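Local coordinates for uncharacterized protein (Leptotrichia buccalis, PDB 3T8K) that is of unknown function but adopts an ankyrin-repeat fold of stacked helical hairpins, a scaffold that in other proteins commonly mediates protein-protein binding, at residues I90-L101 and E131-Q142. Sequence-based numbering, arbitrary orientation.
Sequences ITGTTELCKIFL and EMIPLYKLIFSQ
Leu138 enters helix 90-101 as a knob into the hole formed by Thr94, Cys97, Lys98 and Leu101. With CG anti to the carbonyl carbon (chi1 -75°) and chi2 at 172°, CD1 rests on the backbone, 3.5 Å from Thr94 O, and against Lys98 N and CB; CD2 lies farther out beside the same CB. Leu135 points its two branches apart: CD1 meets Cys97 SG at 3.8 Å and CD2 meets Ile90 CD1. In the conformer described here, that Ile90 methyl also touches the selenium of selenomethionine Met132. Beside these apolar contacts one water bridges the helices, donating to Thr94 OG1 and to Glu131 O (2.6 Å) and accepting from Leu135 N, whose helical bond is missing at the kink. Thr94 OG1 also donates to Ile90 O (2.6 Å), from above the carbonyl plane. At the far end Gln142 folds back, and its NE2 bonds Leu138 O (3.2 Å) and touches Leu101 CD1 at 3.7 Å; an alanine here would probably leave that carbonyl without its side-chain amide partner and the leucine methyl with one contact fewer. The axes of helices 90-101 and 131-140 come within 9.4 Å, nearly parallel at 15°, consistent with the side-by-side helix stacking of an ankyrin-repeat fold.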
loop_
_atom_site.group_PDB
_atom_site.type_symbol
_atom_site.label_atom_id
_atom_site.label_comp_id
_atom_site.label_asym_id
_atom_site.label_seq_id
_atom_site.Cartn_x
_atom_site.Cartn_y
_atom_site.Cartn_z
ATOM N N ILE A 90 -3.031 -6.335 -14.505
ATOM C CA ILE A 90 -4.458 -6.639 -14.542
ATOM C C ILE A 90 -4.727 -8.098 -14.901
ATOM O O ILE A 90 -5.591 -8.738 -14.302
ATOM C CB ILE A 90 -5.254 -5.683 -15.477
ATOM C CG1 ILE A 90 -6.751 -5.975 -15.375
ATOM C CG2 ILE A 90 -4.788 -5.785 -16.923
ATOM C CD1 ILE A 90 -7.307 -5.765 -13.990
ATOM N N THR A 91 -3.989 -8.624 -15.871
ATOM C CA THR A 91 -4.128 -10.031 -16.243
ATOM C C THR A 91 -3.880 -10.936 -15.027
ATOM O O THR A 91 -4.667 -11.841 -14.740
ATOM C CB THR A 91 -3.168 -10.407 -17.387
ATOM O OG1 THR A 91 -3.537 -9.688 -18.571
ATOM C CG2 THR A 91 -3.223 -11.903 -17.666
ATOM N N GLY A 92 -2.800 -10.670 -14.299
ATOM C CA GLY A 92 -2.449 -11.474 -13.141
ATOM C C GLY A 92 -3.422 -11.325 -11.986
ATOM O O GLY A 92 -3.830 -12.303 -11.363
ATOM N N THR A 93 -3.803 -10.086 -11.706
ATOM C CA THR A 93 -4.743 -9.793 -10.638
ATOM C C THR A 93 -6.099 -10.434 -10.922
ATOM O O THR A 93 -6.751 -10.950 -10.020
ATOM C CB THR A 93 -4.872 -8.273 -10.462
ATOM O OG1 THR A 93 -3.617 -7.757 -10.005
ATOM C CG2 THR A 93 -5.980 -7.907 -9.470
ATOM N N THR A 94 -6.523 -10.398 -12.180
ATOM C CA THR A 94 -7.787 -11.005 -12.561
ATOM C C THR A 94 -7.752 -12.509 -12.329
ATOM O O THR A 94 -8.662 -13.072 -11.723
ATOM C CB THR A 94 -8.109 -10.724 -14.027
ATOM O OG1 THR A 94 -8.173 -9.307 -14.221
ATOM C CG2 THR A 94 -9.446 -11.345 -14.411
ATOM N N GLU A 95 -6.693 -13.143 -12.826
ATOM C CA GLU A 95 -6.474 -14.577 -12.653
ATOM C C GLU A 95 -6.510 -14.992 -11.182
ATOM O O GLU A 95 -7.164 -15.976 -10.819
ATOM C CB GLU A 95 -5.136 -14.977 -13.279
ATOM C CG GLU A 95 -5.255 -16.007 -14.384
ATOM C CD GLU A 95 -5.820 -17.322 -13.890
ATOM O OE1 GLU A 95 -5.145 -17.987 -13.079
ATOM O OE2 GLU A 95 -6.939 -17.685 -14.308
ATOM N N LEU A 96 -5.800 -14.250 -10.336
ATOM C CA LEU A 96 -5.781 -14.540 -8.905
ATOM C C LEU A 96 -7.169 -14.353 -8.274
ATOM O O LEU A 96 -7.586 -15.156 -7.432
ATOM C CB LEU A 96 -4.735 -13.683 -8.179
ATOM C CG LEU A 96 -3.269 -14.033 -8.455
ATOM C CD1 LEU A 96 -2.321 -13.027 -7.794
ATOM C CD2 LEU A 96 -2.970 -15.433 -7.968
ATOM N N CYS A 97 -7.878 -13.298 -8.667
ATOM C CA CYS A 97 -9.253 -13.115 -8.193
ATOM C C CYS A 97 -10.130 -14.307 -8.584
ATOM O O CYS A 97 -10.870 -14.836 -7.759
ATOM C CB CYS A 97 -9.867 -11.807 -8.713
ATOM S SG CYS A 97 -11.594 -11.498 -8.169
ATOM N N LYS A 98 -10.051 -14.731 -9.844
ATOM C CA LYS A 98 -10.819 -15.885 -10.292
ATOM C C LYS A 98 -10.545 -17.117 -9.425
ATOM O O LYS A 98 -11.462 -17.841 -9.036
ATOM C CB LYS A 98 -10.497 -16.207 -11.754
ATOM C CG LYS A 98 -11.181 -17.450 -12.294
ATOM C CD LYS A 98 -11.071 -17.505 -13.817
ATOM C CE LYS A 98 -10.027 -18.496 -14.276
ATOM N NZ LYS A 98 -10.613 -19.854 -14.499
ATOM N N ILE A 99 -9.275 -17.364 -9.144
ATOM C CA ILE A 99 -8.892 -18.548 -8.384
ATOM C C ILE A 99 -9.359 -18.452 -6.935
ATOM O O ILE A 99 -9.832 -19.435 -6.361
ATOM C CB ILE A 99 -7.374 -18.771 -8.445
ATOM C CG1 ILE A 99 -6.968 -19.158 -9.871
ATOM C CG2 ILE A 99 -6.945 -19.850 -7.463
ATOM C CD1 ILE A 99 -5.476 -19.145 -10.075
ATOM N N PHE A 100 -9.228 -17.270 -6.338
ATOM C CA PHE A 100 -9.688 -17.082 -4.967
ATOM C C PHE A 100 -11.187 -17.354 -4.863
ATOM O O PHE A 100 -11.646 -17.970 -3.901
ATOM C CB PHE A 100 -9.393 -15.673 -4.454
ATOM C CG PHE A 100 -7.938 -15.393 -4.225
ATOM C CD1 PHE A 100 -7.001 -16.407 -4.259
ATOM C CD2 PHE A 100 -7.511 -14.105 -3.958
ATOM C CE1 PHE A 100 -5.652 -16.141 -4.036
ATOM C CE2 PHE A 100 -6.164 -13.834 -3.734
ATOM C CZ PHE A 100 -5.238 -14.849 -3.783
ATOM N N LEU A 101 -11.955 -16.873 -5.843
ATOM C CA LEU A 101 -13.394 -17.097 -5.847
ATOM C C LEU A 101 -13.725 -18.577 -5.998
ATOM O O LEU A 101 -14.605 -19.098 -5.314
ATOM C CB LEU A 101 -14.075 -16.284 -6.953
ATOM C CG LEU A 101 -14.078 -14.769 -6.745
ATOM C CD1 LEU A 101 -14.688 -14.032 -7.946
ATOM C CD2 LEU A 101 -14.833 -14.402 -5.477
ATOM N N GLU A 131 -9.996 -3.431 -20.503
ATOM C CA GLU A 131 -9.141 -4.422 -19.853
ATOM C C GLU A 131 -9.709 -4.902 -18.519
ATOM O O GLU A 131 -9.374 -5.998 -18.057
ATOM C CB GLU A 131 -7.730 -3.867 -19.664
ATOM C CG GLU A 131 -6.960 -3.686 -20.960
ATOM C CD GLU A 131 -5.632 -2.983 -20.758
ATOM O OE1 GLU A 131 -4.832 -3.438 -19.909
ATOM O OE2 GLU A 131 -5.390 -1.968 -21.448
HETATM N N MSE A 132 -10.571 -4.090 -17.907
HETATM C CA MSE A 132 -11.121 -4.405 -16.584
HETATM C C MSE A 132 -12.335 -5.334 -16.671
HETATM O O MSE A 132 -12.785 -5.871 -15.669
HETATM C CB MSE A 132 -11.542 -3.117 -15.851
HETATM C CG MSE A 132 -10.431 -2.096 -15.610
HETATM SE SE MSE A 132 -9.101 -2.818 -14.405
HETATM C CE MSE A 132 -10.237 -3.023 -12.843
ATOM N N ILE A 133 -12.889 -5.501 -17.864
ATOM C CA ILE A 133 -14.144 -6.237 -18.002
ATOM C C ILE A 133 -14.127 -7.662 -17.430
ATOM O O ILE A 133 -15.040 -8.040 -16.703
ATOM C CB ILE A 133 -14.671 -6.221 -19.455
ATOM C CG1 ILE A 133 -15.153 -4.817 -19.811
ATOM C CG2 ILE A 133 -15.806 -7.219 -19.624
ATOM C CD1 ILE A 133 -15.615 -4.682 -21.230
ATOM N N PRO A 134 -13.090 -8.454 -17.743
ATOM C CA PRO A 134 -13.066 -9.794 -17.146
ATOM C C PRO A 134 -13.141 -9.735 -15.621
ATOM O O PRO A 134 -13.925 -10.475 -15.023
ATOM C CB PRO A 134 -11.720 -10.357 -17.609
ATOM C CG PRO A 134 -11.447 -9.634 -18.894
ATOM C CD PRO A 134 -11.953 -8.236 -18.655
ATOM N N LEU A 135 -12.349 -8.859 -15.002
ATOM C CA LEU A 135 -12.389 -8.698 -13.553
ATOM C C LEU A 135 -13.758 -8.208 -13.076
ATOM O O LEU A 135 -14.289 -8.713 -12.094
ATOM C CB LEU A 135 -11.260 -7.773 -13.063
ATOM C CG LEU A 135 -11.243 -7.442 -11.574
ATOM C CD1 LEU A 135 -11.134 -8.730 -10.753
ATOM C CD2 LEU A 135 -10.092 -6.485 -11.221
ATOM N N TYR A 136 -14.334 -7.230 -13.778
ATOM C CA TYR A 136 -15.663 -6.721 -13.442
ATOM C C TYR A 136 -16.703 -7.851 -13.451
ATOM O O TYR A 136 -17.560 -7.938 -12.570
ATOM C CB TYR A 136 -16.096 -5.642 -14.442
ATOM C CG TYR A 136 -15.444 -4.280 -14.303
ATOM C CD1 TYR A 136 -14.793 -3.893 -13.137
ATOM C CD2 TYR A 136 -15.509 -3.363 -15.347
ATOM C CE1 TYR A 136 -14.214 -2.633 -13.026
ATOM C CE2 TYR A 136 -14.936 -2.111 -15.244
ATOM C CZ TYR A 136 -14.296 -1.748 -14.088
ATOM O OH TYR A 136 -13.730 -0.499 -14.002
ATOM N N LYS A 137 -16.621 -8.713 -14.458
ATOM C CA LYS A 137 -17.543 -9.837 -14.583
ATOM C C LYS A 137 -17.430 -10.802 -13.412
ATOM O O LYS A 137 -18.442 -11.293 -12.908
ATOM C CB LYS A 137 -17.319 -10.575 -15.903
ATOM C CG LYS A 137 -17.788 -9.784 -17.122
ATOM C CD LYS A 137 -17.628 -10.605 -18.393
ATOM C CE LYS A 137 -18.159 -9.880 -19.611
ATOM N NZ LYS A 137 -18.013 -10.736 -20.820
ATOM N N LEU A 138 -16.196 -11.076 -12.991
ATOM C CA LEU A 138 -15.957 -11.958 -11.856
ATOM C C LEU A 138 -16.643 -11.391 -10.625
ATOM O O LEU A 138 -17.394 -12.081 -9.936
ATOM C CB LEU A 138 -14.453 -12.102 -11.588
ATOM C CG LEU A 138 -13.649 -12.984 -12.540
ATOM C CD1 LEU A 138 -12.155 -12.868 -12.243
ATOM C CD2 LEU A 138 -14.114 -14.436 -12.436
ATOM N N ILE A 139 -16.381 -10.119 -10.352
ATOM C CA ILE A 139 -16.920 -9.482 -9.164
ATOM C C ILE A 139 -18.448 -9.401 -9.159
ATOM O O ILE A 139 -19.089 -9.803 -8.191
ATOM C CB ILE A 139 -16.299 -8.091 -8.950
ATOM C CG1 ILE A 139 -14.784 -8.228 -8.733
ATOM C CG2 ILE A 139 -16.949 -7.395 -7.769
ATOM C CD1 ILE A 139 -14.062 -6.899 -8.622
ATOM N N PHE A 140 -19.038 -8.902 -10.243
ATOM C CA PHE A 140 -20.482 -8.695 -10.268
ATOM C C PHE A 140 -21.301 -9.973 -10.449
ATOM O O PHE A 140 -22.526 -9.927 -10.362
ATOM C CB PHE A 140 -20.864 -7.630 -11.305
ATOM C CG PHE A 140 -20.333 -6.261 -10.971
ATOM C CD1 PHE A 140 -20.781 -5.590 -9.841
ATOM C CD2 PHE A 140 -19.368 -5.661 -11.761
ATOM C CE1 PHE A 140 -20.290 -4.340 -9.517
ATOM C CE2 PHE A 140 -18.870 -4.410 -11.442
ATOM C CZ PHE A 140 -19.336 -3.747 -10.320
ATOM N N SER A 141 -20.623 -11.103 -10.673
ATOM C CA SER A 141 -21.276 -12.410 -10.732
ATOM C C SER A 141 -21.501 -12.997 -9.336
ATOM O O SER A 141 -22.142 -14.039 -9.181
ATOM C CB SER A 141 -20.432 -13.394 -11.549
ATOM O OG SER A 141 -20.395 -13.021 -12.915
ATOM N N GLN A 142 -20.949 -12.345 -8.324
ATOM C CA GLN A 142 -21.103 -12.813 -6.954
ATOM C C GLN A 142 -22.287 -12.123 -6.273
ATOM O O GLN A 142 -22.396 -10.897 -6.281
ATOM C CB GLN A 142 -19.821 -12.561 -6.159
ATOM C CG GLN A 142 -18.557 -13.037 -6.862
ATOM C CD GLN A 142 -18.616 -14.504 -7.251
ATOM O OE1 GLN A 142 -19.005 -15.354 -6.454
ATOM N NE2 GLN A 142 -18.240 -14.805 -8.488
HETATM O O HOH W 1 -9.721 -7.762 -16.187
#